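Local coordinates for protein probable zinc protease PqqL (PDB 6OFT) that probably acts as a periplasmic zinc-dependent endopeptidase of the M16 family, this chain being the first half of the full-length enzyme, at residues D377-M380 against L381-L385; S397-E400 against T401-S405. All coordinates share one frame; numbering follows the deposited sequence.

Contact 1 and contact 2 are the first turns of two successive helices, 378-391 and 398-408, and each begins with a side chain that caps its helix. Their centres lie about 17 Å apart and their nearest atoms about 5 Å apart, without touching. A link between them is made by Arg384 of contact 1, whose NH2 bonds Leu396 O, just before contact 2 opens. Contact 1 is nearer the predicted catalytic centre: the side chain of Arg379 is about 12 Å from that of Glu57, the predicted proton acceptor. The side chain of Leu381 is also about 5 Å from a bound phosphate ion, probably left from the crystallisation liquor. Contact 2 lies away from the annotated sites.

Contact 1: D377-M380 against L381-L385; sequences DLRM and LTSRL
Leu378 O is gripped twice by Thr382, once by the backbone and once by the side chain. Thr382 N gives the usual helical bond at 2.8 Å from Leu378 O. Thr382 OG1 donates to the same Leu378 O at 2.7 Å, from above the carbonyl plane, 43° out of it. The hydroxyl can turn back because OG1 stands beside its own backbone N (chi1 -45°), which leaves CG2 beside the carbonyl carbon. Threonine suits this place because its OG1 is also hydrogen-bonded to Asn33 ND2, on strand 31-38, while its carbon branch belongs to a buried face. Leu378 runs side by side with it, CD1 coming to 4.1 Å from Thr382 OG1.

One residue on, Ser383 repeats the scheme with a smaller side chain: its OG reaches Arg379 O at 3.0 Å, and its N meets the same oxygen of Arg379 at 2.9 Å. This hydroxyl too arrives from above the carbonyl plane.

The segments form the start of helix 378-391, which packs against the six-stranded mixed sheet of the first M16 domain; Leu378 and Thr382 both touch Val204 of strand 199-205. Asp377 is the N-cap. Its OD2 accepts from Met380 N at 2.8 Å, satisfying an N-H that has no earlier helical carbonyl to serve it. The donor reaches that oxygen on its anti side and 23° out of the carboxylate plane. An aspartate fits this cap, since its negative charge would probably also interact favourably with the helix's positive end. Asp377 O takes Leu381 N at 3.0 Å, so the cap residue uses both side chain and backbone. Leu381 turns its hydrophobic chain onto Tyr23 and Phe395. Met380 O receives Arg384 N, while the guanidinium of Arg384 reaches away to Leu396 O.

Contact 2: S397-E400 against T401-S405; sequences SPEE and TYQLS
Glu400 and Leu404, one helical turn apart, meet at the start of helix 398-408, whose N-cap is Ser397: Ser397 OG accepts from Glu400 N at 2.9 Å. Pro398, with no N-H to satisfy, suits the first turn, and the two glutamates after it would probably be favoured by the positive helix end.

Glu400 CG lies anti to the backbone N (chi1 174°), and a bend at chi2 carries the carboxylate back over Leu404, where OE1 comes within 3.2 Å of Leu404 CG, a tight contact with the branched carbon. An alanine in place of Glu400 would probably leave one side of Leu404 without this cover, although Phe274 would still touch it.

Glu399 reaches toward Gln403, with the carboxylate and amide planes 64° apart. As modelled, Glu399 OE2 and Gln403 OE1 are both acceptors, so their approach is no hydrogen bond.

Thr401 serves Ser397 O twice. Its N-H points nearly straight at that oxygen, at 2.9 Å from Thr401 N to Ser397 O, while Thr401 OG1 donates to Ser397 O at 3.0 Å, from 47° out of the carbonyl plane.

Contact 1: D377-M380 against L381-L385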
loop_
_atom_site.group_PDB
_atom_site.type_symbol
_atom_site.label_atom_id
_atom_site.label_comp_id
_atom_site.label_asym_id
_atom_site.label_seq_id
_atom_site.Cartn_x
_atom_site.Cartn_y
_atom_site.Cartn_z
ATOM N N ASP A 377 -1.532 17.273 -3.845
ATOM C CA ASP A 377 -2.737 16.588 -4.300
ATOM C C ASP A 377 -3.528 16.173 -3.060
ATOM O O ASP A 377 -2.962 15.535 -2.163
ATOM C CB ASP A 377 -2.360 15.348 -5.129
ATOM C CG ASP A 377 -3.562 14.550 -5.568
ATOM O OD1 ASP A 377 -4.280 15.015 -6.469
ATOM O OD2 ASP A 377 -3.805 13.486 -4.980
ATOM N N LEU A 378 -4.803 16.591 -2.980
ATOM C CA LEU A 378 -5.678 16.326 -1.835
ATOM C C LEU A 378 -5.826 14.835 -1.533
ATOM O O LEU A 378 -5.633 14.404 -0.385
ATOM C CB LEU A 378 -7.047 17.011 -2.025
ATOM C CG LEU A 378 -8.071 16.850 -0.888
ATOM C CD1 LEU A 378 -7.570 17.462 0.419
ATOM C CD2 LEU A 378 -9.410 17.427 -1.281
ATOM N N ARG A 379 -6.146 14.051 -2.575
ATOM C CA ARG A 379 -6.307 12.595 -2.501
ATOM C C ARG A 379 -5.051 11.898 -1.922
ATOM O O ARG A 379 -5.167 11.123 -0.970
ATOM C CB ARG A 379 -6.676 12.043 -3.895
ATOM C CG ARG A 379 -6.655 10.516 -3.969
ATOM C CD ARG A 379 -7.774 9.919 -4.789
ATOM N NE ARG A 379 -8.073 8.565 -4.312
ATOM C CZ ARG A 379 -9.033 8.266 -3.439
ATOM N NH1 ARG A 379 -9.828 9.219 -2.962
ATOM N NH2 ARG A 379 -9.219 7.011 -3.053
ATOM N N MET A 380 -3.860 12.189 -2.494
ATOM C CA MET A 380 -2.574 11.627 -2.077
ATOM C C MET A 380 -2.251 11.989 -0.621
ATOM O O MET A 380 -1.786 11.142 0.130
ATOM C CB MET A 380 -1.453 12.082 -3.029
ATOM C CG MET A 380 -0.073 11.516 -2.686
ATOM S SD MET A 380 -0.003 9.702 -2.492
ATOM C CE MET A 380 -0.459 9.161 -4.190
ATOM N N LEU A 381 -2.513 13.241 -0.229
ATOM C CA LEU A 381 -2.309 13.713 1.139
ATOM C C LEU A 381 -3.268 12.983 2.103
ATOM O O LEU A 381 -2.836 12.541 3.177
ATOM C CB LEU A 381 -2.500 15.242 1.179
ATOM C CG LEU A 381 -2.415 15.928 2.538
ATOM C CD1 LEU A 381 -1.046 15.731 3.190
ATOM C CD2 LEU A 381 -2.737 17.402 2.408
ATOM N N THR A 382 -4.545 12.798 1.700
ATOM C CA THR A 382 -5.522 12.069 2.540
ATOM C C THR A 382 -5.083 10.605 2.723
ATOM O O THR A 382 -5.171 10.070 3.840
ATOM C CB THR A 382 -6.968 12.184 2.005
ATOM O OG1 THR A 382 -7.232 13.537 1.654
ATOM C CG2 THR A 382 -8.011 11.726 3.032
ATOM N N SER A 383 -4.565 9.984 1.634
ATOM C CA SER A 383 -4.083 8.592 1.651
ATOM C C SER A 383 -2.889 8.420 2.588
ATOM O O SER A 383 -2.858 7.456 3.351
ATOM C CB SER A 383 -3.730 8.116 0.241
ATOM O OG SER A 383 -4.871 8.208 -0.595
ATOM N N ARG A 384 -1.905 9.362 2.535
ATOM C CA ARG A 384 -0.715 9.321 3.398
ATOM C C ARG A 384 -1.120 9.399 4.875
ATOM O O ARG A 384 -0.568 8.674 5.699
ATOM C CB ARG A 384 0.297 10.432 3.014
ATOM C CG ARG A 384 1.567 10.417 3.870
ATOM C CD ARG A 384 2.764 11.153 3.253
ATOM N NE ARG A 384 2.804 12.578 3.584
ATOM C CZ ARG A 384 3.376 13.088 4.675
ATOM N NH1 ARG A 384 3.932 12.290 5.581
ATOM N NH2 ARG A 384 3.379 14.400 4.877
ATOM N N LEU A 385 -2.084 10.276 5.209
ATOM C CA LEU A 385 -2.578 10.421 6.586
ATOM C C LEU A 385 -3.326 9.144 7.030
ATOM O O LEU A 385 -3.140 8.675 8.162
ATOM C CB LEU A 385 -3.473 11.677 6.717
ATOM C CG LEU A 385 -3.936 12.026 8.129
ATOM C CD1 LEU A 385 -2.747 12.251 9.071
ATOM C CD2 LEU A 385 -4.872 13.246 8.121
#

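Contact 2: S397-E400 against T401-S405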
loop_
_atom_site.group_PDB
_atom_site.type_symbol
_atom_site.label_atom_id
_atom_site.label_comp_id
_atom_site.label_asym_id
_atom_site.label_seq_id
_atom_site.Cartn_x
_atom_site.Cartn_y
_atom_site.Cartn_z
ATOM N N SER A 397 5.554 16.301 8.665
ATOM C CA SER A 397 5.276 17.419 7.769
ATOM C C SER A 397 6.375 17.450 6.698
ATOM O O SER A 397 7.466 16.919 6.963
ATOM C CB SER A 397 5.341 18.724 8.557
ATOM O OG SER A 397 6.633 18.955 9.097
ATOM N N PRO A 398 6.171 18.142 5.542
ATOM C CA PRO A 398 7.279 18.316 4.581
ATOM C C PRO A 398 8.536 18.927 5.226
ATOM O O PRO A 398 9.649 18.516 4.891
ATOM C CB PRO A 398 6.688 19.273 3.527
ATOM C CG PRO A 398 5.216 19.031 3.603
ATOM C CD PRO A 398 4.940 18.809 5.056
ATOM N N GLU A 399 8.361 19.880 6.165
ATOM C CA GLU A 399 9.467 20.533 6.884
ATOM C C GLU A 399 10.226 19.540 7.784
ATOM O O GLU A 399 11.451 19.491 7.709
ATOM C CB GLU A 399 8.945 21.750 7.671
ATOM C CG GLU A 399 9.969 22.499 8.512
ATOM C CD GLU A 399 11.173 23.126 7.833
ATOM O OE1 GLU A 399 11.124 23.403 6.615
ATOM O OE2 GLU A 399 12.177 23.345 8.544
ATOM N N GLU A 400 9.506 18.721 8.587
ATOM C CA GLU A 400 10.155 17.700 9.423
ATOM C C GLU A 400 10.889 16.675 8.566
ATOM O O GLU A 400 12.014 16.300 8.906
ATOM C CB GLU A 400 9.150 17.008 10.360
ATOM C CG GLU A 400 9.708 15.841 11.170
ATOM C CD GLU A 400 10.759 16.107 12.238
ATOM O OE1 GLU A 400 11.146 15.141 12.934
ATOM O OE2 GLU A 400 11.203 17.265 12.386
ATOM N N THR A 401 10.257 16.218 7.455
ATOM C CA THR A 401 10.852 15.242 6.527
ATOM C C THR A 401 12.174 15.794 5.987
ATOM O O THR A 401 13.179 15.095 6.007
ATOM C CB THR A 401 9.854 14.868 5.419
ATOM O OG1 THR A 401 8.659 14.385 6.025
ATOM C CG2 THR A 401 10.387 13.810 4.482
ATOM N N TYR A 402 12.180 17.055 5.559
ATOM C CA TYR A 402 13.376 17.733 5.054
ATOM C C TYR A 402 14.506 17.847 6.109
ATOM O O TYR A 402 15.653 17.481 5.816
ATOM C CB TYR A 402 12.990 19.110 4.474
ATOM C CG TYR A 402 14.168 19.902 3.951
ATOM C CD1 TYR A 402 14.958 19.412 2.913
ATOM C CD2 TYR A 402 14.483 21.151 4.480
ATOM C CE1 TYR A 402 16.047 20.134 2.431
ATOM C CE2 TYR A 402 15.569 21.884 4.003
ATOM C CZ TYR A 402 16.351 21.368 2.980
ATOM O OH TYR A 402 17.407 22.089 2.487
ATOM N N GLN A 403 14.184 18.380 7.316
ATOM C CA GLN A 403 15.123 18.547 8.439
ATOM C C GLN A 403 15.679 17.188 8.918
ATOM O O GLN A 403 16.895 17.055 9.080
ATOM C CB GLN A 403 14.455 19.286 9.611
ATOM C CG GLN A 403 14.251 20.789 9.398
ATOM C CD GLN A 403 13.690 21.517 10.616
ATOM O OE1 GLN A 403 13.983 22.698 10.851
ATOM N NE2 GLN A 403 12.856 20.854 11.413
ATOM N N LEU A 404 14.803 16.174 9.092
ATOM C CA LEU A 404 15.208 14.821 9.510
ATOM C C LEU A 404 16.164 14.194 8.519
ATOM O O LEU A 404 17.118 13.559 8.943
ATOM C CB LEU A 404 14.007 13.871 9.657
ATOM C CG LEU A 404 13.277 13.798 10.979
ATOM C CD1 LEU A 404 12.115 12.814 10.878
ATOM C CD2 LEU A 404 14.210 13.404 12.141
ATOM N N SER A 405 15.874 14.318 7.204
ATOM C CA SER A 405 16.707 13.778 6.124
ATOM C C SER A 405 18.076 14.439 6.122
ATOM O O SER A 405 19.072 13.729 6.104
ATOM C CB SER A 405 16.034 13.964 4.770
ATOM O OG SER A 405 14.777 13.312 4.747
#